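Local structure of glucose-binding protein (Thermus thermophilus HB27, 2B3F) at residues S7-A10 / G11-P15; R203-E206 / V207-R210; A246-M249 / T250-K254. The protein binds galactose and glucose and is probably the substrate-binding component of a binding-protein-dependent sugar transport system. All blocks are in the same frame, centred on the assembly; numbering follows the deposited sequence.

Interaction 1: S7-A10 / G11-P15; sequences SWWA and GDEGP. With GAL (beta-D-galactopyranose), chain G.
The indole of W9 crosses the side chain of E13 at about a right angle: the carboxylate oxygen OE2 of E13 lies at the ring edge, 3.8 Å from CD1 of W9, with ring and carboxylate planes 49° apart. The pair belongs to the loop between strand 2-7 and helix 15-27, part of the galactose pocket of this periplasmic binding protein. Local turns shape the loop. S7 OG takes an almost straight bond from W9 N at 3.1 Å, an ST turn, and W9 is the centre of an inverse gamma turn. Beyond it, E13 N donates to A10 O at 3.0 Å. G11 has a positive phi that favours glycine.

Three side chains of the loop then meet one sugar. W8 carries its CG between the backbone N and the carbonyl carbon (chi1 63°), a placement that brings the NE1 and CZ2 edge of the indole to the sugar; NE1 of W8 donates nearly straight (167°) to O5 of galactose at 3.3 Å. CZ2 of W8 lies 3.7 Å from C2 of galactose, whose C1 is in plane at the ring edge. H66 meets the W8 ring from outside the loop. Replacing W8 by an alanine would probably leave the ring oxygen O5 without this N-H donor and open a gap beside C1 and C2 of the sugar. W9 presents its N-H edge to the secondary hydroxyls: NE1 of W9 donates to O3 of galactose at 3.0 Å, with O3 in the ring plane, and more weakly to O4. The bent E13 chain lets its two oxygens divide the work. OE2 of E13 accepts from O4 of galactose at 2.8 Å, while OE1 of E13, also bonded to W224 NE1, accepts from O6 of galactose at 2.7 Å.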
# COMPACT_ATOMS: atom_id res chain seq x y z
N SER A 7 2.27 12.74 7.67
CA SER A 7 2.32 11.67 6.68
C SER A 7 3.68 10.98 6.76
O SER A 7 4.56 11.38 7.54
CB SER A 7 2.11 12.20 5.26
OG SER A 7 3.29 12.80 4.71
N TRP A 8 3.85 9.96 5.92
CA TRP A 8 5.18 9.36 5.74
C TRP A 8 5.75 9.60 4.35
O TRP A 8 6.64 8.85 3.88
CB TRP A 8 5.19 7.89 6.15
CG TRP A 8 4.36 6.92 5.43
CD1 TRP A 8 4.71 6.15 4.35
CD2 TRP A 8 3.05 6.47 5.82
NE1 TRP A 8 3.70 5.27 4.03
CE2 TRP A 8 2.67 5.45 4.92
CE3 TRP A 8 2.17 6.84 6.84
CZ2 TRP A 8 1.43 4.80 5.01
CZ3 TRP A 8 0.95 6.21 6.92
CH2 TRP A 8 0.59 5.21 6.02
N TRP A 9 5.28 10.66 3.70
CA TRP A 9 5.72 10.92 2.35
C TRP A 9 6.98 11.80 2.32
O TRP A 9 7.00 12.89 1.79
CB TRP A 9 4.55 11.49 1.55
CG TRP A 9 3.50 10.48 1.27
CD1 TRP A 9 3.65 9.12 1.07
CD2 TRP A 9 2.10 10.74 1.16
NE1 TRP A 9 2.43 8.54 0.84
CE2 TRP A 9 1.46 9.51 0.88
CE3 TRP A 9 1.32 11.89 1.26
CZ2 TRP A 9 0.09 9.41 0.69
CZ3 TRP A 9 -0.06 11.79 1.10
CH2 TRP A 9 -0.65 10.57 0.79
N ALA A 10 8.04 11.26 2.91
CA ALA A 10 9.32 11.94 3.00
C ALA A 10 10.18 11.62 1.79
O ALA A 10 9.98 10.63 1.07
CB ALA A 10 10.02 11.49 4.26
N GLY A 11 11.20 12.46 1.58
CA GLY A 11 12.18 12.21 0.57
C GLY A 11 11.55 12.08 -0.79
O GLY A 11 10.72 12.93 -1.18
N ASP A 12 11.90 11.01 -1.49
CA ASP A 12 11.45 10.85 -2.86
C ASP A 12 9.99 10.40 -2.93
O ASP A 12 9.46 10.27 -4.01
CB ASP A 12 12.37 9.94 -3.68
CG ASP A 12 12.47 8.53 -3.13
OD1 ASP A 12 11.43 7.91 -2.78
OD2 ASP A 12 13.63 8.00 -3.09
N GLU A 13 9.37 10.14 -1.78
CA GLU A 13 7.92 9.92 -1.76
C GLU A 13 7.13 11.23 -1.76
O GLU A 13 5.89 11.20 -1.92
CB GLU A 13 7.52 9.05 -0.57
CG GLU A 13 8.13 7.64 -0.61
CD GLU A 13 7.24 6.59 -0.00
OE1 GLU A 13 7.73 5.77 0.82
OE2 GLU A 13 6.04 6.55 -0.38
N GLY A 14 7.81 12.35 -1.55
CA GLY A 14 7.15 13.64 -1.36
C GLY A 14 6.59 14.40 -2.56
O GLY A 14 5.75 15.27 -2.35
N PRO A 15 7.11 14.17 -3.79
CA PRO A 15 6.63 15.02 -4.92
C PRO A 15 5.12 15.22 -5.03
O PRO A 15 4.66 16.36 -5.17
CB PRO A 15 7.18 14.31 -6.15
CG PRO A 15 8.50 13.73 -5.66
CD PRO A 15 8.20 13.27 -4.25
C1 GAL G . 2.01 2.63 1.74
C2 GAL G . 1.33 3.96 1.41
C3 GAL G . 1.87 4.58 0.13
C4 GAL G . 3.40 4.66 0.17
C5 GAL G . 3.96 3.28 0.61
C6 GAL G . 5.49 3.22 0.71
O1 GAL G . 1.55 2.10 2.95
O2 GAL G . -0.09 3.76 1.34
O3 GAL G . 1.34 5.88 -0.05
O4 GAL G . 3.75 5.69 1.05
O5 GAL G . 3.42 2.87 1.84
O6 GAL G . 5.95 3.94 1.81

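Interaction 2: R203-E206 / V207-R210; sequences RAWE and VFGR
Helix 199-212 carries this contact, about two turns of alpha-helix packed among other helices and far from the sugar site, with side chains meeting three and four residues apart. On its outward side E206 and R210 make an i to i+4 salt bridge, with R210 NE donating to E206 OE2 at 2.6 Å. The E206 chain leaves with CG anti to the backbone N (chi1 -167°) and then bends at chi2, folding the carboxylate along the helix toward R210, whose own chain runs extended from CG to NE. OE2 accepts through its syn lone pair, but the fit is not flat: the oxygen sits 28° out of the guanidinium plane, and the two planar groups are turned 64° against each other.

Behind the bridge, backbone bonds follow the usual helical pattern. V207 N reaches R203 O at 3.0 Å, F208 N reaches A204 O at 2.9 Å and G209 N reaches W205 O at 2.9 Å; the bond from R210 N to E206 O is weak. V207 CG2 approaches the R203 guanidinium obliquely, 4.2 Å from NE of R203.

The inward side is aromatic. W205 and F208, three residues apart, run side by side in the same direction, with CE3 of W205 4.1 Å from CD2 of F208. W173 of helix 166-190 meets both rings, edge-to-face with F208, while F367 of helix 354-370 meets W205. Chemistry thus divides this helix stretch: the E206-R210 charges pair outward while W205 and F208, with V207, face neighbouring helices. Because the bridge works through one oxygen and NE with planes far from parallel, it pairs the charges without the two-bond, coplanar grip of a paired carboxylate and guanidinium.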
# COMPACT_ATOMS: atom_id res chain seq x y z
N ARG A 203 0.09 -23.48 3.21
CA ARG A 203 0.75 -23.52 1.91
C ARG A 203 1.30 -22.16 1.41
O ARG A 203 2.29 -22.10 0.67
CB ARG A 203 -0.21 -24.11 0.86
CG ARG A 203 0.49 -24.42 -0.44
CD ARG A 203 -0.38 -25.12 -1.48
NE ARG A 203 0.19 -24.79 -2.79
CZ ARG A 203 -0.43 -24.10 -3.76
NH1 ARG A 203 -1.70 -23.70 -3.65
NH2 ARG A 203 0.24 -23.83 -4.88
N ALA A 204 0.64 -21.06 1.80
CA ALA A 204 1.13 -19.74 1.44
C ALA A 204 2.57 -19.58 1.90
O ALA A 204 3.40 -19.03 1.19
CB ALA A 204 0.22 -18.67 2.05
N TRP A 205 2.86 -20.05 3.10
CA TRP A 205 4.20 -19.94 3.66
C TRP A 205 5.21 -20.87 2.97
O TRP A 205 6.37 -20.50 2.83
CB TRP A 205 4.18 -20.19 5.16
CG TRP A 205 3.40 -19.18 5.95
CD1 TRP A 205 2.13 -19.31 6.43
CD2 TRP A 205 3.87 -17.91 6.42
NE1 TRP A 205 1.76 -18.19 7.13
CE2 TRP A 205 2.81 -17.32 7.14
CE3 TRP A 205 5.07 -17.22 6.28
CZ2 TRP A 205 2.92 -16.06 7.72
CZ3 TRP A 205 5.18 -15.96 6.85
CH2 TRP A 205 4.10 -15.39 7.56
N GLU A 206 4.75 -22.05 2.54
CA GLU A 206 5.60 -22.97 1.76
C GLU A 206 6.05 -22.33 0.46
O GLU A 206 7.25 -22.34 0.14
CB GLU A 206 4.85 -24.27 1.43
CG GLU A 206 5.70 -25.45 0.91
CD GLU A 206 6.18 -25.39 -0.58
OE1 GLU A 206 5.43 -24.94 -1.50
OE2 GLU A 206 7.34 -25.86 -0.82
N VAL A 207 5.10 -21.79 -0.29
CA VAL A 207 5.43 -21.16 -1.55
C VAL A 207 6.31 -19.94 -1.25
O VAL A 207 7.32 -19.72 -1.90
CB VAL A 207 4.19 -20.77 -2.36
CG1 VAL A 207 4.60 -20.02 -3.64
CG2 VAL A 207 3.35 -22.03 -2.68
N PHE A 208 5.94 -19.15 -0.25
CA PHE A 208 6.71 -17.95 0.13
C PHE A 208 8.19 -18.25 0.42
O PHE A 208 9.09 -17.55 -0.05
CB PHE A 208 6.04 -17.29 1.34
CG PHE A 208 6.73 -16.05 1.83
CD1 PHE A 208 6.79 -14.92 1.04
CD2 PHE A 208 7.29 -16.00 3.10
CE1 PHE A 208 7.42 -13.78 1.49
CE2 PHE A 208 7.92 -14.87 3.56
CZ PHE A 208 7.99 -13.75 2.75
N GLY A 209 8.44 -19.32 1.17
CA GLY A 209 9.83 -19.71 1.48
C GLY A 209 10.68 -20.04 0.25
O GLY A 209 11.86 -19.69 0.18
N ARG A 210 10.07 -20.69 -0.73
CA ARG A 210 10.78 -20.98 -1.97
C ARG A 210 11.11 -19.68 -2.69
O ARG A 210 12.21 -19.51 -3.20
CB ARG A 210 9.95 -21.87 -2.87
CG ARG A 210 9.69 -23.25 -2.32
CD ARG A 210 8.91 -24.04 -3.35
NE ARG A 210 8.74 -25.45 -3.03
CZ ARG A 210 9.63 -26.40 -3.32
NH1 ARG A 210 10.77 -26.13 -3.96
NH2 ARG A 210 9.36 -27.65 -2.99

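Interaction 3: A246-M249 / T250-K254; sequences AGYM and TTTLK
This is a local contact along the last turns of helix 244-252, where the alpha-helix widens into a pi-type turn before the chain leaves it. Y248 meets T252 and L253 here, four and five residues on, and its carbonyl oxygen shows the change of winding: Y248 O accepts from T252 N at 3.0 Å and also from L253 N at 3.0 Å, the second donor lying nearly in line with the carbonyl. Just before it, the bonds are ordinary alpha-helical ones, T250 N to A246 O and T251 N to G247 O. T250 OG1 also comes to 2.9 Å from A246 O, since chi1 of 57° turns the hydroxyl back toward the preceding turn. T251 OG1 finds its partner outside, at L311 O.

K254 leaves helical geometry with a positive phi. Its NZ curls back to make weak bonds to the carbonyls of T251 and T252, placing a positive charge where it would probably suit the negative end of the helix dipole.

The side chains use the same widened turn. M249 packs against V228 and V232 of helix 224-233, and its CG lies 4.5 Å from CD1 of L253. Y248, whose CG stands anti to the backbone N (chi1 173°), sends its hydroxyl to D229, and its ring meets two neighbours. T252 brings CG2 obliquely to CE1 of Y248 at 3.8 Å. L253 instead lies over a face of the Y248 ring: L253 CD1 is 3.8 Å from Y248 CE2, and L253 CG is 4.1 Å above the ring plane, offset toward the rim.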
# COMPACT_ATOMS: atom_id res chain seq x y z
N ALA A 246 6.14 2.71 -9.46
CA ALA A 246 6.02 3.38 -10.75
C ALA A 246 6.26 4.88 -10.60
O ALA A 246 6.98 5.47 -11.42
CB ALA A 246 4.66 3.09 -11.40
N GLY A 247 5.71 5.50 -9.56
CA GLY A 247 5.96 6.91 -9.28
C GLY A 247 7.43 7.19 -9.09
O GLY A 247 7.96 8.15 -9.62
N TYR A 248 8.10 6.33 -8.32
CA TYR A 248 9.55 6.51 -8.10
C TYR A 248 10.32 6.45 -9.42
O TYR A 248 11.10 7.35 -9.73
CB TYR A 248 10.04 5.44 -7.14
CG TYR A 248 11.53 5.37 -6.94
CD1 TYR A 248 12.22 6.42 -6.36
CD2 TYR A 248 12.23 4.23 -7.30
CE1 TYR A 248 13.64 6.34 -6.17
CE2 TYR A 248 13.62 4.16 -7.10
CZ TYR A 248 14.29 5.19 -6.54
OH TYR A 248 15.68 5.10 -6.36
N MET A 249 10.07 5.41 -10.19
CA MET A 249 10.79 5.21 -11.43
C MET A 249 10.55 6.33 -12.47
O MET A 249 11.44 6.64 -13.27
CB MET A 249 10.47 3.82 -12.00
CG MET A 249 11.14 2.70 -11.22
SD MET A 249 11.03 1.09 -11.98
CE MET A 249 9.36 0.63 -11.52
N THR A 250 9.36 6.93 -12.48
CA THR A 250 9.06 7.99 -13.45
C THR A 250 9.36 9.35 -12.88
O THR A 250 10.14 10.09 -13.47
CB THR A 250 7.58 7.95 -13.93
OG1 THR A 250 6.70 8.05 -12.80
CG2 THR A 250 7.28 6.69 -14.70
N THR A 251 8.79 9.70 -11.74
CA THR A 251 8.97 11.02 -11.16
C THR A 251 10.41 11.29 -10.73
O THR A 251 10.95 12.37 -10.97
CB THR A 251 7.98 11.26 -10.00
OG1 THR A 251 6.64 11.17 -10.52
CG2 THR A 251 8.15 12.60 -9.31
N THR A 252 11.03 10.31 -10.07
CA THR A 252 12.37 10.51 -9.52
C THR A 252 13.45 10.09 -10.53
O THR A 252 14.38 10.85 -10.80
CB THR A 252 12.51 9.79 -8.14
OG1 THR A 252 11.67 10.43 -7.17
CG2 THR A 252 13.96 9.85 -7.64
N LEU A 253 13.33 8.89 -11.09
CA LEU A 253 14.37 8.36 -11.98
C LEU A 253 14.19 8.71 -13.46
O LEU A 253 15.10 8.46 -14.25
CB LEU A 253 14.50 6.85 -11.83
CG LEU A 253 14.86 6.31 -10.44
CD1 LEU A 253 15.03 4.81 -10.52
CD2 LEU A 253 16.09 6.96 -9.85
N LYS A 254 13.02 9.24 -13.83
CA LYS A 254 12.75 9.69 -15.20
C LYS A 254 12.81 8.56 -16.25
O LYS A 254 13.12 8.80 -17.42
CB LYS A 254 13.70 10.83 -15.59
CG LYS A 254 13.75 11.98 -14.62
CD LYS A 254 12.39 12.50 -14.26
CE LYS A 254 12.45 13.79 -13.47
NZ LYS A 254 13.51 13.79 -12.45

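From the N terminus the contacts come in series, and none nests within or crosses another; each joins consecutive segments, so it shapes a turn and closes no long loop. Interaction 1 links strand 2-7, part of one mixed sheet, to helix 15-27. Interaction 2 lies far along the chain on helix 199-212, its nearest atoms about 20 Å from either of the others. Interaction 3 ends helix 244-252, which follows strand 238-240 of another mixed sheet. Interactions 1 and 3 touch: D12 packs on Y248 and T252, and P15 CB lies 3.7 Å from T251 CG2, bringing the loop and the helix end together.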